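PDB 5LQ5: probable ABC transporter phosphite binding protein PhnD1 from Prochlorococcus marinus str. MIT 9301, which binds inorganic phosphite strongly, and methylphosphonate and phosphate only very weakly, probably as the periplasmic solute-binding component of an ABC transporter. Local coordinates for residues S239-Q242 against I243-F247; L226-V229 against I230-D234; S128-L131 against M132-F136; N262-E265 against I266-L270; K177-W180 against E181-K185. All coordinates share one frame; numbering follows the deposited sequence.

Contact 1: residues S239-Q242 against I243-F247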
loop_
_atom_site.group_PDB
_atom_site.type_symbol
_atom_site.label_atom_id
_atom_site.label_comp_id
_atom_site.label_asym_id
_atom_site.label_seq_id
_atom_site.Cartn_x
_atom_site.Cartn_y
_atom_site.Cartn_z
ATOM N N SER A 239 -6.342 -10.943 -20.797
ATOM C CA SER A 239 -5.235 -10.046 -20.471
ATOM C C SER A 239 -5.585 -9.090 -19.333
ATOM O O SER A 239 -4.722 -8.752 -18.545
ATOM C CB SER A 239 -4.778 -9.279 -21.691
ATOM O OG SER A 239 -5.856 -8.545 -22.239
ATOM N N HIS A 240 -6.840 -8.685 -19.239
ATOM C CA HIS A 240 -7.262 -7.803 -18.137
ATOM C C HIS A 240 -7.296 -8.559 -16.840
ATOM O O HIS A 240 -6.883 -8.056 -15.813
ATOM C CB HIS A 240 -8.615 -7.197 -18.388
ATOM C CG HIS A 240 -8.631 -6.292 -19.559
ATOM N ND1 HIS A 240 -9.683 -5.457 -19.849
ATOM C CD2 HIS A 240 -7.676 -6.026 -20.476
ATOM C CE1 HIS A 240 -9.389 -4.738 -20.914
ATOM N NE2 HIS A 240 -8.187 -5.080 -21.324
ATOM N N LYS A 241 -7.761 -9.800 -16.933
ATOM C CA LYS A 241 -7.840 -10.700 -15.768
ATOM C C LYS A 241 -6.472 -10.901 -15.105
ATOM O O LYS A 241 -6.354 -10.855 -13.875
ATOM C CB LYS A 241 -8.422 -12.055 -16.184
ATOM C CG LYS A 241 -8.889 -12.922 -15.031
ATOM C CD LYS A 241 -9.303 -14.310 -15.516
ATOM C CE LYS A 241 -10.028 -15.085 -14.427
ATOM N NZ LYS A 241 -9.202 -15.251 -13.194
ATOM N N GLN A 242 -5.457 -11.094 -15.940
ATOM C CA GLN A 242 -4.084 -11.331 -15.483
ATOM C C GLN A 242 -3.623 -10.156 -14.655
ATOM O O GLN A 242 -2.956 -10.339 -13.633
ATOM C CB GLN A 242 -3.104 -11.464 -16.637
ATOM C CG GLN A 242 -3.113 -12.786 -17.371
ATOM C CD GLN A 242 -2.098 -12.799 -18.502
ATOM O OE1 GLN A 242 -1.278 -11.880 -18.632
ATOM N NE2 GLN A 242 -2.148 -13.836 -19.330
ATOM N N ILE A 243 -3.963 -8.955 -15.118
ATOM C CA ILE A 243 -3.593 -7.715 -14.386
ATOM C C ILE A 243 -4.401 -7.626 -13.096
ATOM O O ILE A 243 -3.852 -7.432 -12.006
ATOM C CB ILE A 243 -3.820 -6.447 -15.259
ATOM C CG1 ILE A 243 -2.798 -6.387 -16.390
ATOM C CG2 ILE A 243 -3.698 -5.167 -14.441
ATOM C CD1 ILE A 243 -3.267 -5.594 -17.609
ATOM N N LEU A 244 -5.716 -7.717 -13.234
ATOM C CA LEU A 244 -6.654 -7.588 -12.097
ATOM C C LEU A 244 -6.377 -8.594 -10.977
ATOM O O LEU A 244 -6.398 -8.250 -9.782
ATOM C CB LEU A 244 -8.121 -7.656 -12.553
ATOM C CG LEU A 244 -8.624 -6.422 -13.332
ATOM C CD1 LEU A 244 -9.823 -6.754 -14.188
ATOM C CD2 LEU A 244 -8.954 -5.258 -12.407
ATOM N N ASP A 245 -6.061 -9.821 -11.367
ATOM C CA ASP A 245 -5.700 -10.871 -10.378
ATOM C C ASP A 245 -4.430 -10.489 -9.566
ATOM O O ASP A 245 -4.321 -10.785 -8.374
ATOM C CB ASP A 245 -5.468 -12.224 -11.051
ATOM C CG ASP A 245 -6.760 -12.907 -11.524
ATOM O OD1 ASP A 245 -7.894 -12.467 -11.170
ATOM O OD2 ASP A 245 -6.616 -13.918 -12.252
ATOM N N MET A 246 -3.496 -9.805 -10.222
ATOM C CA MET A 246 -2.276 -9.303 -9.544
ATOM C C MET A 246 -2.569 -8.217 -8.528
ATOM O O MET A 246 -1.734 -7.981 -7.642
ATOM C CB MET A 246 -1.249 -8.754 -10.533
ATOM C CG MET A 246 -0.621 -9.764 -11.470
ATOM S SD MET A 246 0.554 -10.893 -10.736
ATOM C CE MET A 246 1.715 -9.911 -9.770
ATOM N N PHE A 247 -3.713 -7.545 -8.693
ATOM C CA PHE A 247 -4.209 -6.518 -7.733
ATOM C C PHE A 247 -5.255 -7.079 -6.759
ATOM O O PHE A 247 -5.817 -6.344 -5.953
ATOM C CB PHE A 247 -4.832 -5.330 -8.475
ATOM C CG PHE A 247 -3.847 -4.415 -9.114
ATOM C CD1 PHE A 247 -3.321 -3.329 -8.391
ATOM C CD2 PHE A 247 -3.419 -4.611 -10.396
ATOM C CE1 PHE A 247 -2.404 -2.465 -8.983
ATOM C CE2 PHE A 247 -2.501 -3.770 -10.993
ATOM C CZ PHE A 247 -1.975 -2.691 -10.278
#
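Lys-241 O takes the backbone N-H of Asp-245 at 2.7 Å, and the same two residues meet again through their side chains. Lys-241 runs out extended and bends only at its last torsion (chi4 -58°), which turns NZ back to Asp-245 OD2 at 3.1 Å. The ammonium uses the syn lone pair of that oxygen in an i to i+4 salt bridge on the outer side of helix 238-246, and Lys-241 CG passes 3.7 Å from the same OD2. One residue earlier, Leu-244 N reaches His-240 O at 2.9 Å in a nearly straight bond, while CG of Leu-244 packs on that oxygen. The imidazole of His-240 looks the other way: NE2 is hydrogen-bonded to Glu-29 of helix 16-34, and ND1 probably accepts from the backbone N of Asp-234. Ile-243 lays CD1 3.6 Å from Ser-239 O and touches Leu-25 of helix 16-34. At the C-terminal end the bond from Met-246 N to Gln-242 O is weak. The helix is thus amphipathic, its charge pair outward and Ile-243 against helix 16-34.

Contact 2: residues L226-V229 against I230-D234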
loop_
_atom_site.group_PDB
_atom_site.type_symbol
_atom_site.label_atom_id
_atom_site.label_comp_id
_atom_site.label_asym_id
_atom_site.label_seq_id
_atom_site.Cartn_x
_atom_site.Cartn_y
_atom_site.Cartn_z
ATOM N N LEU A 226 -7.353 7.986 -19.941
ATOM C CA LEU A 226 -6.562 7.185 -18.983
ATOM C C LEU A 226 -7.428 6.622 -17.837
ATOM O O LEU A 226 -7.392 5.430 -17.512
ATOM C CB LEU A 226 -5.413 8.058 -18.425
ATOM C CG LEU A 226 -4.572 7.467 -17.272
ATOM C CD1 LEU A 226 -3.880 6.203 -17.716
ATOM C CD2 LEU A 226 -3.554 8.474 -16.776
ATOM N N LYS A 227 -8.231 7.487 -17.254
ATOM C CA LYS A 227 -9.131 7.080 -16.175
ATOM C C LYS A 227 -10.116 6.005 -16.676
ATOM O O LYS A 227 -10.333 4.964 -16.042
ATOM C CB LYS A 227 -9.836 8.309 -15.636
ATOM C CG LYS A 227 -10.784 8.050 -14.508
ATOM C CD LYS A 227 -11.283 9.365 -13.917
ATOM C CE LYS A 227 -12.448 9.126 -12.987
ATOM N NZ LYS A 227 -12.834 10.371 -12.250
ATOM N N SER A 228 -10.643 6.247 -17.869
ATOM C CA SER A 228 -11.563 5.314 -18.542
ATOM C C SER A 228 -10.951 3.932 -18.763
ATOM O O SER A 228 -11.568 2.916 -18.466
ATOM C CB SER A 228 -12.025 5.910 -19.876
ATOM O OG SER A 228 -13.143 5.208 -20.370
ATOM N N VAL A 229 -9.718 3.900 -19.241
ATOM C CA VAL A 229 -9.032 2.615 -19.465
ATOM C C VAL A 229 -8.930 1.823 -18.165
ATOM O O VAL A 229 -9.221 0.635 -18.106
ATOM C CB VAL A 229 -7.633 2.814 -20.093
ATOM C CG1 VAL A 229 -6.770 1.557 -20.050
ATOM C CG2 VAL A 229 -7.782 3.328 -21.519
ATOM N N ILE A 230 -8.531 2.506 -17.106
ATOM C CA ILE A 230 -8.328 1.824 -15.812
ATOM C C ILE A 230 -9.683 1.338 -15.244
ATOM O O ILE A 230 -9.809 0.206 -14.786
ATOM C CB ILE A 230 -7.566 2.738 -14.820
ATOM C CG1 ILE A 230 -6.123 3.006 -15.329
ATOM C CG2 ILE A 230 -7.546 2.126 -13.422
ATOM C CD1 ILE A 230 -5.358 4.072 -14.547
ATOM N N LEU A 231 -10.697 2.194 -15.303
ATOM C CA LEU A 231 -12.021 1.841 -14.791
ATOM C C LEU A 231 -12.733 0.761 -15.624
ATOM O O LEU A 231 -13.626 0.074 -15.129
ATOM C CB LEU A 231 -12.903 3.089 -14.704
ATOM C CG LEU A 231 -12.467 4.135 -13.683
ATOM C CD1 LEU A 231 -13.322 5.391 -13.843
ATOM C CD2 LEU A 231 -12.545 3.607 -12.267
ATOM N N ASN A 232 -12.337 0.628 -16.879
ATOM C CA ASN A 232 -13.010 -0.324 -17.792
ATOM C C ASN A 232 -12.288 -1.664 -17.940
ATOM O O ASN A 232 -12.730 -2.524 -18.701
ATOM C CB ASN A 232 -13.260 0.305 -19.163
ATOM C CG ASN A 232 -14.341 1.380 -19.128
ATOM O OD1 ASN A 232 -15.319 1.257 -18.431
ATOM N ND2 ASN A 232 -14.174 2.410 -19.937
ATOM N N LEU A 233 -11.189 -1.848 -17.212
ATOM C CA LEU A 233 -10.537 -3.149 -17.137
ATOM C C LEU A 233 -11.564 -4.206 -16.696
ATOM O O LEU A 233 -12.311 -4.049 -15.725
ATOM C CB LEU A 233 -9.317 -3.150 -16.210
ATOM C CG LEU A 233 -8.066 -2.427 -16.713
ATOM C CD1 LEU A 233 -7.042 -2.315 -15.586
ATOM C CD2 LEU A 233 -7.441 -3.101 -17.919
ATOM N N ASP A 234 -11.577 -5.287 -17.450
ATOM C CA ASP A 234 -12.704 -6.221 -17.552
ATOM C C ASP A 234 -12.206 -7.644 -17.258
ATOM O O ASP A 234 -11.458 -8.245 -18.041
ATOM C CB ASP A 234 -13.319 -6.106 -18.960
ATOM C CG ASP A 234 -14.394 -7.133 -19.245
ATOM O OD1 ASP A 234 -14.988 -7.693 -18.303
ATOM O OD2 ASP A 234 -14.643 -7.355 -20.447
#
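Leu-226 and Ile-230 run out alongside each other from successive turns, their CD1 methyls 4.1 Å apart. The aliphatic part of Lys-227 makes a similar contact on the neighbouring flank: with CG anti to its N (chi1 -179°) and its chain fully extended, it follows Leu-231, its CG 3.7 Å from Leu-231 CD1. Past the helix end, CG of Leu-233 rests 3.6 Å from Val-229 O. Both i to i+4 pairs lie at the C-terminal end of helix 222-231, which packs Leu-226 and Val-229 on helix 16-34 and Ile-230 on strand 79-84 and Phe-252. With an alanine in place of Ile-230 the methyl beside Leu-226 CD1 is gone, and a gap would probably open toward Ile-81 and Phe-252. Among the polar contacts, Leu-231 N gives a bond of 2.9 Å to Lys-227 O, and Ile-230 N one of 3.2 Å to Leu-226 O. At the next residue the bonding weakens: Asn-232 N is shared by two weak bonds, 2.9 Å to Ser-228 O and 3.3 Å to Val-229 O.

Contact 3: residues S128-L131 against M132-F136. With PO3 (phosphite ion), chain B.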
loop_
_atom_site.group_PDB
_atom_site.type_symbol
_atom_site.label_atom_id
_atom_site.label_comp_id
_atom_site.label_asym_id
_atom_site.label_seq_id
_atom_site.Cartn_x
_atom_site.Cartn_y
_atom_site.Cartn_z
ATOM N N SER A 128 -1.334 0.675 5.969
ATOM C CA SER A 128 -1.702 -0.633 6.532
ATOM C C SER A 128 -0.616 -1.323 7.360
ATOM O O SER A 128 -0.893 -2.222 8.147
ATOM C CB SER A 128 -2.177 -1.550 5.425
ATOM O OG SER A 128 -1.128 -1.936 4.554
ATOM N N GLY A 129 0.611 -0.841 7.198
ATOM C CA GLY A 129 1.759 -1.415 7.882
ATOM C C GLY A 129 2.324 -0.549 8.988
ATOM O O GLY A 129 3.169 -0.988 9.737
ATOM N N ARG A 130 1.833 0.677 9.103
ATOM C CA ARG A 130 2.341 1.571 10.149
ATOM C C ARG A 130 1.285 2.496 10.730
ATOM O O ARG A 130 1.035 2.441 11.925
ATOM C CB ARG A 130 3.547 2.384 9.687
ATOM C CG ARG A 130 4.273 3.122 10.804
ATOM C CD ARG A 130 3.683 4.484 11.097
ATOM N NE ARG A 130 4.284 5.061 12.310
ATOM C CZ ARG A 130 5.472 5.676 12.366
ATOM N NH1 ARG A 130 6.180 5.889 11.270
ATOM N NH2 ARG A 130 5.949 6.098 13.544
ATOM N N LEU A 131 0.708 3.377 9.907
ATOM C CA LEU A 131 -0.147 4.446 10.410
ATOM C C LEU A 131 -1.326 3.876 11.186
ATOM O O LEU A 131 -1.572 4.250 12.355
ATOM C CB LEU A 131 -0.625 5.355 9.279
ATOM C CG LEU A 131 -1.368 6.605 9.760
ATOM C CD1 LEU A 131 -0.413 7.643 10.350
ATOM C CD2 LEU A 131 -2.246 7.195 8.645
ATOM N N MET A 132 -2.087 3.017 10.527
ATOM C CA MET A 132 -3.279 2.478 11.165
ATOM C C MET A 132 -2.936 1.516 12.310
ATOM O O MET A 132 -3.523 1.627 13.375
ATOM C CB MET A 132 -4.225 1.938 10.118
ATOM C CG MET A 132 -4.768 3.043 9.182
ATOM S SD MET A 132 -5.482 4.511 9.964
ATOM C CE MET A 132 -6.804 3.720 10.871
ATOM N N PRO A 133 -1.950 0.618 12.122
ATOM C CA PRO A 133 -1.509 -0.199 13.270
ATOM C C PRO A 133 -1.121 0.606 14.506
ATOM O O PRO A 133 -1.550 0.264 15.634
ATOM C CB PRO A 133 -0.334 -0.986 12.690
ATOM C CG PRO A 133 -0.785 -1.257 11.267
ATOM C CD PRO A 133 -1.413 0.051 10.852
ATOM N N GLU A 134 -0.358 1.686 14.314
ATOM C CA GLU A 134 0.028 2.558 15.435
ATOM C C GLU A 134 -1.201 3.231 16.090
ATOM O O GLU A 134 -1.305 3.293 17.320
ATOM C CB GLU A 134 1.081 3.606 15.044
ATOM C CG GLU A 134 1.616 4.353 16.267
ATOM C CD GLU A 134 2.895 5.159 16.058
ATOM O OE1 GLU A 134 3.408 5.252 14.934
ATOM O OE2 GLU A 134 3.373 5.740 17.060
ATOM N N TYR A 135 -2.093 3.751 15.254
ATOM C CA TYR A 135 -3.352 4.317 15.731
ATOM C C TYR A 135 -4.107 3.343 16.639
ATOM O O TYR A 135 -4.548 3.714 17.728
ATOM C CB TYR A 135 -4.212 4.760 14.527
ATOM C CG TYR A 135 -5.533 5.388 14.834
ATOM C CD1 TYR A 135 -5.607 6.703 15.290
ATOM C CD2 TYR A 135 -6.701 4.713 14.567
ATOM C CE1 TYR A 135 -6.835 7.289 15.535
ATOM C CE2 TYR A 135 -7.932 5.281 14.784
ATOM C CZ TYR A 135 -7.990 6.569 15.258
ATOM O OH TYR A 135 -9.222 7.109 15.464
ATOM N N PHE A 136 -4.257 2.110 16.181
ATOM C CA PHE A 136 -4.994 1.077 16.946
ATOM C C PHE A 136 -4.266 0.651 18.216
ATOM O O PHE A 136 -4.874 0.504 19.294
ATOM C CB PHE A 136 -5.355 -0.116 16.088
ATOM C CG PHE A 136 -6.273 0.205 14.935
ATOM C CD1 PHE A 136 -7.468 0.899 15.117
ATOM C CD2 PHE A 136 -5.915 -0.186 13.661
ATOM C CE1 PHE A 136 -8.289 1.183 14.030
ATOM C CE2 PHE A 136 -6.728 0.091 12.573
ATOM C CZ PHE A 136 -7.917 0.778 12.748
HETATM P P PO3 B . 0.112 0.994 2.315
HETATM O O1 PO3 B . -1.049 0.339 3.134
HETATM O O2 PO3 B . 0.258 2.557 2.520
HETATM O O3 PO3 B . 1.459 0.257 2.561
#
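Arg-130 and Glu-134 extend abreast, with guanidinium and carboxylate nearly coplanar (planes 8° apart). The grip is side-on and falls on one oxygen: Glu-134 OE1 accepts from Arg-130 NE at 2.8 Å and from Arg-130 NH2 at 3.0 Å, and lies almost in the guanidinium plane. NE comes almost straight on to the C-O bond, whereas NH2 uses the syn lone pair. A bend at chi2 (-87°) swings the arginine alongside the extended glutamate, and NH1 has its own acceptor in Glu-124 O, which should further fix the rotation of the group. In the backbone, N of Glu-134 bonds Arg-130 O at 2.9 Å. This is the first part of helix 127-139, in the beta-alpha-beta unit between strands 119-121 and 153-154; it presents its N-terminal end to the phosphite, whose charge that end would probably help to stabilise, as in periplasmic binding proteins. There Ser-128 holds one oxygen twice, PO3 O1 lying 2.9 Å from its N and 2.7 Å from its OG. Its chi1 of 69° sets OG between the backbone N and the carbonyl carbon, on the ligand side; Tyr-46, Ser-126, Thr-127 and His-158 also bond the anion. Pro-133 has no N-H to give, and the helix kinks at it after a wider pi-type turn. The proline ring fits into this turn, its CG 3.3 Å from Ser-128 O.

Contact 4: residues N262-E265 against I266-L270; sequences NIEE and IGRKL
Glu-264 reaches Arg-268 one turn further on. From CB its chain leaves with CG opposite the backbone N (chi1 -172°); CG comes 4.0 Å from Arg-268 NE, CD lies 3.6 Å from Arg-268 NH2, and at the tip OE2 accepts from that NH2 at 3.1 Å. The two flat groups stand almost perpendicular (88°), and NH2 arrives from above the carboxylate, 74° out of its plane. A water completes the link, donating to Glu-264 OE2 at 2.7 Å and accepting from Arg-268 NE at 2.8 Å. In helix 261-269, Glu-264 also touches Val-69 and Leu-73 of helix 65-74, and Ile-266 packs on Leu-131, Met-132 and Tyr-135 of helix 127-139, the helix thus meeting both. A leucine replacing Glu-264 would probably leave the guanidinium of Arg-268 without its carboxylate mate and the bridging water without its acceptor. On another side of the helix, CD1 of Ile-266 lies 3.6 Å from Asn-262 ND2, its chain crossing the amide at a slant.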
loop_
_atom_site.group_PDB
_atom_site.type_symbol
_atom_site.label_atom_id
_atom_site.label_comp_id
_atom_site.label_asym_id
_atom_site.label_seq_id
_atom_site.Cartn_x
_atom_site.Cartn_y
_atom_site.Cartn_z
ATOM N N ASN A 262 -9.897 11.190 6.673
ATOM C CA ASN A 262 -9.598 10.486 7.939
ATOM C C ASN A 262 -8.121 10.053 7.989
ATOM O O ASN A 262 -7.447 10.232 8.999
ATOM C CB ASN A 262 -10.538 9.300 8.127
ATOM C CG ASN A 262 -10.228 8.496 9.359
ATOM O OD1 ASN A 262 -10.424 8.945 10.508
ATOM N ND2 ASN A 262 -9.716 7.302 9.143
ATOM N N ILE A 263 -7.590 9.568 6.856
ATOM C CA ILE A 263 -6.166 9.212 6.841
ATOM C C ILE A 263 -5.305 10.453 7.081
ATOM O O ILE A 263 -4.354 10.424 7.853
ATOM C CB ILE A 263 -5.774 8.547 5.509
ATOM C CG1 ILE A 263 -6.464 7.189 5.333
ATOM C CG2 ILE A 263 -4.245 8.388 5.391
ATOM C CD1 ILE A 263 -6.285 6.178 6.426
ATOM N N GLU A 264 -5.668 11.554 6.420
ATOM C CA GLU A 264 -4.927 12.800 6.604
ATOM C C GLU A 264 -4.946 13.232 8.067
ATOM O O GLU A 264 -3.921 13.610 8.614
ATOM C CB GLU A 264 -5.442 13.939 5.690
ATOM C CG GLU A 264 -4.561 15.182 5.737
ATOM C CD GLU A 264 -4.862 16.243 4.698
ATOM O OE1 GLU A 264 -5.803 16.099 3.879
ATOM O OE2 GLU A 264 -4.078 17.240 4.686
ATOM N N GLU A 265 -6.121 13.170 8.681
ATOM C CA GLU A 265 -6.256 13.607 10.100
ATOM C C GLU A 265 -5.455 12.747 11.062
ATOM O O GLU A 265 -4.802 13.247 11.980
ATOM C CB GLU A 265 -7.737 13.611 10.499
ATOM C CG GLU A 265 -8.483 14.745 9.777
ATOM C CD GLU A 265 -9.990 14.715 9.994
ATOM O OE1 GLU A 265 -10.519 13.742 10.583
ATOM O OE2 GLU A 265 -10.649 15.690 9.584
ATOM N N ILE A 266 -5.497 11.443 10.830
ATOM C CA ILE A 266 -4.695 10.498 11.614
ATOM C C ILE A 266 -3.195 10.780 11.393
ATOM O O ILE A 266 -2.419 10.809 12.344
ATOM C CB ILE A 266 -5.104 9.027 11.365
ATOM C CG1 ILE A 266 -6.553 8.765 11.852
ATOM C CG2 ILE A 266 -4.105 8.073 12.031
ATOM C CD1 ILE A 266 -7.108 7.381 11.565
ATOM N N GLY A 267 -2.804 10.974 10.132
ATOM C CA GLY A 267 -1.432 11.385 9.780
ATOM C C GLY A 267 -0.967 12.632 10.539
ATOM O O GLY A 267 0.153 12.698 11.047
ATOM N N ARG A 268 -1.837 13.645 10.599
ATOM C CA ARG A 268 -1.462 14.852 11.331
ATOM C C ARG A 268 -1.242 14.570 12.819
ATOM O O ARG A 268 -0.286 15.054 13.428
ATOM C CB ARG A 268 -2.537 15.912 11.201
ATOM C CG ARG A 268 -2.661 16.517 9.821
ATOM C CD ARG A 268 -3.741 17.587 9.836
ATOM N NE ARG A 268 -4.017 18.014 8.480
ATOM C CZ ARG A 268 -5.022 18.816 8.137
ATOM N NH1 ARG A 268 -5.805 19.372 9.068
ATOM N NH2 ARG A 268 -5.230 19.093 6.858
ATOM N N LYS A 269 -2.158 13.797 13.398
ATOM C CA LYS A 269 -2.099 13.511 14.827
ATOM C C LYS A 269 -0.841 12.739 15.206
ATOM O O LYS A 269 -0.261 12.947 16.256
ATOM C CB LYS A 269 -3.316 12.727 15.266
ATOM C CG LYS A 269 -3.528 12.792 16.784
ATOM C CD LYS A 269 -4.773 12.044 17.182
ATOM C CE LYS A 269 -4.550 10.559 17.090
ATOM N NZ LYS A 269 -3.964 10.094 18.386
ATOM N N LEU A 270 -0.398 11.872 14.294
ATOM C CA LEU A 270 0.823 11.078 14.527
ATOM C C LEU A 270 2.093 11.711 13.928
ATOM O O LEU A 270 3.158 11.086 13.888
ATOM C CB LEU A 270 0.600 9.663 13.991
ATOM C CG LEU A 270 -0.373 8.794 14.815
ATOM C CD1 LEU A 270 -0.534 7.447 14.140
ATOM C CD2 LEU A 270 0.045 8.594 16.255
HETATM O O HOH W 1 -2.054 17.790 6.431
#

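Contact 5: residues K177-W180 against E181-K185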
loop_
_atom_site.group_PDB
_atom_site.type_symbol
_atom_site.label_atom_id
_atom_site.label_comp_id
_atom_site.label_asym_id
_atom_site.label_seq_id
_atom_site.Cartn_x
_atom_site.Cartn_y
_atom_site.Cartn_z
ATOM N N LYS A 177 -3.604 -6.789 4.971
ATOM C CA LYS A 177 -4.298 -8.108 5.161
ATOM C C LYS A 177 -4.312 -8.927 3.852
ATOM O O LYS A 177 -4.152 -10.149 3.866
ATOM C CB LYS A 177 -5.729 -7.896 5.668
ATOM C CG LYS A 177 -6.565 -9.182 5.745
ATOM C CD LYS A 177 -7.823 -8.893 6.555
ATOM C CE LYS A 177 -8.688 -10.134 6.749
ATOM N NZ LYS A 177 -9.500 -10.398 5.540
ATOM N N GLN A 178 -4.485 -8.242 2.719
ATOM C CA GLN A 178 -4.426 -8.906 1.388
ATOM C C GLN A 178 -3.072 -9.572 1.107
ATOM O O GLN A 178 -2.992 -10.657 0.577
ATOM C CB GLN A 178 -4.768 -7.926 0.252
ATOM C CG GLN A 178 -5.041 -8.596 -1.078
ATOM C CD GLN A 178 -6.332 -9.405 -1.060
ATOM O OE1 GLN A 178 -7.399 -8.850 -0.835
ATOM N NE2 GLN A 178 -6.235 -10.719 -1.293
ATOM N N VAL A 179 -2.000 -8.904 1.499
ATOM C CA VAL A 179 -0.658 -9.431 1.303
ATOM C C VAL A 179 -0.456 -10.669 2.192
ATOM O O VAL A 179 0.122 -11.659 1.769
ATOM C CB VAL A 179 0.448 -8.371 1.546
ATOM C CG1 VAL A 179 1.831 -9.002 1.542
ATOM C CG2 VAL A 179 0.411 -7.295 0.464
ATOM N N TRP A 180 -0.935 -10.591 3.426
ATOM C CA TRP A 180 -0.878 -11.706 4.359
ATOM C C TRP A 180 -1.583 -12.933 3.749
ATOM O O TRP A 180 -1.017 -14.029 3.672
ATOM C CB TRP A 180 -1.526 -11.324 5.675
ATOM C CG TRP A 180 -1.882 -12.473 6.571
ATOM C CD1 TRP A 180 -3.150 -12.876 6.914
ATOM C CD2 TRP A 180 -0.977 -13.360 7.245
ATOM N NE1 TRP A 180 -3.081 -13.963 7.764
ATOM C CE2 TRP A 180 -1.762 -14.275 7.986
ATOM C CE3 TRP A 180 0.422 -13.468 7.301
ATOM C CZ2 TRP A 180 -1.190 -15.297 8.766
ATOM C CZ3 TRP A 180 0.988 -14.491 8.068
ATOM C CH2 TRP A 180 0.172 -15.397 8.789
ATOM N N GLU A 181 -2.791 -12.706 3.248
ATOM C CA GLU A 181 -3.567 -13.811 2.601
ATOM C C GLU A 181 -2.908 -14.382 1.346
ATOM O O GLU A 181 -2.905 -15.586 1.151
ATOM C CB GLU A 181 -4.999 -13.359 2.317
ATOM C CG GLU A 181 -5.797 -13.170 3.597
ATOM C CD GLU A 181 -7.115 -12.443 3.406
ATOM O OE1 GLU A 181 -7.515 -12.170 2.252
ATOM O OE2 GLU A 181 -7.760 -12.140 4.436
ATOM N N ASN A 182 -2.369 -13.517 0.494
ATOM C CA ASN A 182 -1.613 -13.952 -0.711
ATOM C C ASN A 182 -0.432 -14.847 -0.381
ATOM O O ASN A 182 -0.157 -15.811 -1.074
ATOM C CB ASN A 182 -1.093 -12.758 -1.517
ATOM C CG ASN A 182 -2.194 -12.004 -2.194
ATOM O OD1 ASN A 182 -3.361 -12.369 -2.100
ATOM N ND2 ASN A 182 -1.835 -10.918 -2.851
ATOM N N ASN A 183 0.275 -14.495 0.678
ATOM C CA ASN A 183 1.459 -15.265 1.104
ATOM C C ASN A 183 1.070 -16.618 1.705
ATOM O O ASN A 183 1.698 -17.631 1.457
ATOM C CB ASN A 183 2.305 -14.474 2.075
ATOM C CG ASN A 183 3.279 -13.608 1.379
ATOM O OD1 ASN A 183 4.324 -14.078 1.002
ATOM N ND2 ASN A 183 2.946 -12.338 1.184
ATOM N N LEU A 184 0.004 -16.596 2.479
ATOM C CA LEU A 184 -0.538 -17.777 3.157
ATOM C C LEU A 184 -0.945 -18.889 2.202
ATOM O O LEU A 184 -0.873 -20.067 2.531
ATOM C CB LEU A 184 -1.740 -17.352 3.977
ATOM C CG LEU A 184 -2.097 -18.085 5.250
ATOM C CD1 LEU A 184 -0.874 -18.488 6.064
ATOM C CD2 LEU A 184 -3.006 -17.145 6.032
ATOM N N LYS A 185 -1.380 -18.482 1.021
ATOM C CA LYS A 185 -1.892 -19.418 0.013
ATOM C C LYS A 185 -0.891 -19.796 -1.030
ATOM O O LYS A 185 -0.770 -20.963 -1.385
ATOM C CB LYS A 185 -3.145 -18.846 -0.628
ATOM C CG LYS A 185 -4.234 -18.630 0.408
ATOM C CD LYS A 185 -4.241 -19.749 1.449
ATOM C CE LYS A 185 -5.513 -19.779 2.250
ATOM N NZ LYS A 185 -6.517 -20.638 1.573
#
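Lys-177 stretches out from its backbone and turns only at chi4 (-80°), which brings NZ to Glu-181 OE2 at 2.7 Å. The ammonium meets that oxygen on the syn side, 16° out of the carboxylate plane. Gln-178 bends earlier, at chi2, so that its NE2 points along the helix to Asn-182 OD1 in a straight but weak bond of 3.4 Å; the ND2 of that asparagine goes to Asn-248. Asn-183 turns its amide back on its own helix. Its ND2 reaches Val-179 O at 3.0 Å and its backbone N the same oxygen at 3.0 Å, from opposite faces of the carbonyl plane. CD2 of Leu-184 packs obliquely against the indole, 3.6 Å from Trp-180 NE1; Val-93 and Val-95 of strand 92-97 also touch the Trp-180 side chain. In helix 177-186, directly after strand 172-176, the ND2 of buried Asn-183 thus finds one partner in its own helix and one in Asp-159, and Trp-180 packs against strands 92-97 and 194-199.

From the N terminus contact 3 comes first, on helix 127-139 beside the phosphite, followed by contact 5 on helix 177-186, contact 2 on helix 222-231, contact 1 on helix 238-246 and contact 4 on helix 261-269. Each joins residues mostly three to four apart, so none closes a long loop and none nests in or crosses another. Contact 2 packs on the six-stranded sheet, and contact 1, on the next helix, touches it through Leu-244 CD1 on Leu-233. Contacts 3 and 5 pack on the five-stranded sheet, their nearest atoms about 5 Å apart. Contact 4 ties helix 65-74 to contact 3, meeting it also through Leu-270 CD1 on Leu-131 CD1.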